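Local coordinates for ribosomal protein s2-related protein (Deinococcus radiodurans, PDB 2JH3) that binds a [4Fe-4S] cluster, has a chelatase-like fold and may act as a sirohydrochlorin ferrochelatase, at residues A[278-283]-A[378-383]. Residues are numbered along the deposited sequence; the frame is centred on the assembly and turned at random.
Sequences AEAWAA and ESYAHE
Two helices of the DR2241 stabilising domain, the long helix 275-290 and the short helix 375-383, meet through Tyr380, which lies against Glu279, Ala280 and Ala283. The short segments run nearly at right angles, their directions 97° apart and their axes 9.3 Å from each other at closest approach. Alanine suits position 280 because its single methyl lets the flat ring lie close to the helix backbone, where a longer side chain would probably stand in the way. Ala280 CB lies 3.4 Å from Tyr380 CB, while Ala280 CA sits over one face of the Tyr380 ring, 3.8 Å from the centroid, as a CH-pi contact, with Glu279 C over the same face. Ala283, one turn on, adds its CB 3.8 Å from Tyr380 CD1, approaching the ring obliquely. Because CG of Tyr380 stands anti to the backbone N (chi1 -178°), the ring reaches across to the other helix and carries its hydroxyl to Glu279. There Tyr380 OH donates to Glu279 OE1 at 2.8 Å, and OE1 accepts on its anti lone pair, the one facing away from the other carboxylate oxygen. Glutamate has the length for this: its chain is extended beyond CG, Glu279 CB packs 3.6 Å from Tyr380 CZ, and the carboxylate plane stands 81° to the ring. Around this pair, the ring of His384 meets that of Tyr380, and Arg386 forms a long, weak ion pair with Glu279. A leucine in place of Tyr380 would probably leave Glu279 OE1 without its hydroxyl donor and uncover part of the Ala280 backbone that the ring overlies. The tyrosine thus joins the helices in two ways, its ring lying against the backbone at Glu279 and Ala280, and its phenol anchored by a hydrogen bond, probably strengthened by the carboxylate's charge, that should limit the swing of that group.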
loop_
_atom_site.group_PDB
_atom_site.type_symbol
_atom_site.label_atom_id
_atom_site.label_comp_id
_atom_site.label_asym_id
_atom_site.label_seq_id
_atom_site.Cartn_x
_atom_site.Cartn_y
_atom_site.Cartn_z
ATOM N N ALA A 278 -20.486 -12.437 -23.895
ATOM C CA ALA A 278 -19.723 -12.601 -25.118
ATOM C C ALA A 278 -19.268 -11.255 -25.728
ATOM O O ALA A 278 -18.143 -11.141 -26.253
ATOM C CB ALA A 278 -20.513 -13.426 -26.171
ATOM N N GLU A 279 -20.113 -10.238 -25.648
ATOM C CA GLU A 279 -19.739 -8.908 -26.139
ATOM C C GLU A 279 -18.506 -8.321 -25.471
ATOM O O GLU A 279 -17.644 -7.722 -26.120
ATOM C CB GLU A 279 -20.913 -7.963 -25.941
ATOM C CG GLU A 279 -22.076 -8.215 -26.904
ATOM C CD GLU A 279 -23.258 -7.269 -26.661
ATOM O OE1 GLU A 279 -23.068 -6.123 -26.229
ATOM O OE2 GLU A 279 -24.366 -7.723 -26.854
ATOM N N ALA A 280 -18.432 -8.460 -24.137
ATOM C CA ALA A 280 -17.325 -7.890 -23.382
ATOM C C ALA A 280 -16.021 -8.555 -23.768
ATOM O O ALA A 280 -14.999 -7.894 -23.960
ATOM C CB ALA A 280 -17.568 -7.934 -21.943
ATOM N N TRP A 281 -16.070 -9.852 -24.053
ATOM C CA TRP A 281 -14.847 -10.511 -24.473
ATOM C C TRP A 281 -14.493 -10.203 -25.905
ATOM O O TRP A 281 -13.319 -10.189 -26.240
ATOM C CB TRP A 281 -14.863 -12.014 -24.080
ATOM C CG TRP A 281 -14.737 -12.046 -22.568
ATOM C CD1 TRP A 281 -15.731 -12.123 -21.682
ATOM C CD2 TRP A 281 -13.522 -11.934 -21.815
ATOM N NE1 TRP A 281 -15.236 -12.113 -20.411
ATOM C CE2 TRP A 281 -13.870 -11.946 -20.472
ATOM C CE3 TRP A 281 -12.185 -11.756 -22.166
ATOM C CZ2 TRP A 281 -12.929 -11.825 -19.454
ATOM C CZ3 TRP A 281 -11.230 -11.642 -21.163
ATOM C CH2 TRP A 281 -11.610 -11.687 -19.820
ATOM N N ALA A 282 -15.487 -9.907 -26.745
ATOM C CA ALA A 282 -15.180 -9.372 -28.098
ATOM C C ALA A 282 -14.461 -8.023 -28.011
ATOM O O ALA A 282 -13.505 -7.713 -28.808
ATOM C CB ALA A 282 -16.429 -9.245 -28.929
ATOM N N ALA A 283 -14.896 -7.182 -27.080
ATOM C CA ALA A 283 -14.207 -5.912 -26.857
ATOM C C ALA A 283 -12.748 -6.105 -26.396
ATOM O O ALA A 283 -11.770 -5.425 -26.821
ATOM C CB ALA A 283 -14.928 -5.121 -25.841
ATOM N N GLU A 378 -17.389 -5.781 -16.113
ATOM C CA GLU A 378 -17.830 -4.533 -15.444
ATOM C C GLU A 378 -17.469 -3.317 -16.170
ATOM O O GLU A 378 -18.275 -2.397 -16.301
ATOM C CB GLU A 378 -17.269 -4.463 -14.030
ATOM C CG GLU A 378 -17.947 -5.426 -13.190
ATOM C CD GLU A 378 -17.391 -5.502 -11.774
ATOM O OE1 GLU A 378 -16.277 -4.982 -11.504
ATOM O OE2 GLU A 378 -18.057 -6.156 -10.911
ATOM N N SER A 379 -16.227 -3.267 -16.661
ATOM C CA SER A 379 -15.775 -2.153 -17.451
ATOM C C SER A 379 -16.606 -1.990 -18.749
ATOM O O SER A 379 -17.013 -0.857 -19.120
ATOM C CB SER A 379 -14.276 -2.276 -17.744
ATOM O OG SER A 379 -13.502 -2.145 -16.508
ATOM N N TYR A 380 -16.887 -3.133 -19.407
ATOM C CA TYR A 380 -17.684 -3.185 -20.636
ATOM C C TYR A 380 -19.067 -2.646 -20.362
ATOM O O TYR A 380 -19.596 -1.804 -21.107
ATOM C CB TYR A 380 -17.791 -4.596 -21.181
ATOM C CG TYR A 380 -18.568 -4.649 -22.466
ATOM C CD1 TYR A 380 -17.962 -4.322 -23.633
ATOM C CD2 TYR A 380 -19.944 -5.023 -22.492
ATOM C CE1 TYR A 380 -18.673 -4.325 -24.852
ATOM C CE2 TYR A 380 -20.656 -5.052 -23.686
ATOM C CZ TYR A 380 -20.023 -4.666 -24.860
ATOM O OH TYR A 380 -20.696 -4.685 -26.098
ATOM N N ALA A 381 -19.673 -3.158 -19.318
ATOM C CA ALA A 381 -21.017 -2.746 -18.919
ATOM C C ALA A 381 -21.109 -1.256 -18.550
ATOM O O ALA A 381 -22.066 -0.582 -18.895
ATOM C CB ALA A 381 -21.417 -3.563 -17.779
ATOM N N HIS A 382 -20.087 -0.739 -17.879
ATOM C CA HIS A 382 -20.079 0.665 -17.538
ATOM C C HIS A 382 -20.019 1.568 -18.763
ATOM O O HIS A 382 -20.793 2.493 -18.834
ATOM C CB HIS A 382 -18.969 0.966 -16.535
ATOM C CG HIS A 382 -19.052 2.346 -15.975
ATOM N ND1 HIS A 382 -20.164 2.812 -15.306
ATOM C CD2 HIS A 382 -18.144 3.331 -15.925
ATOM C CE1 HIS A 382 -19.931 4.028 -14.864
ATOM N NE2 HIS A 382 -18.716 4.380 -15.232
ATOM N N GLU A 383 -19.165 1.261 -19.744
ATOM C CA GLU A 383 -19.086 1.999 -21.011
ATOM C C GLU A 383 -20.415 2.011 -21.838
ATOM O O GLU A 383 -20.743 2.984 -22.534
ATOM C CB GLU A 383 -17.986 1.407 -21.875
ATOM C CG GLU A 383 -16.600 1.690 -21.498
ATOM C CD GLU A 383 -16.110 3.167 -21.576
ATOM O OE1 GLU A 383 -16.844 4.120 -21.902
ATOM O OE2 GLU A 383 -14.929 3.347 -21.252
#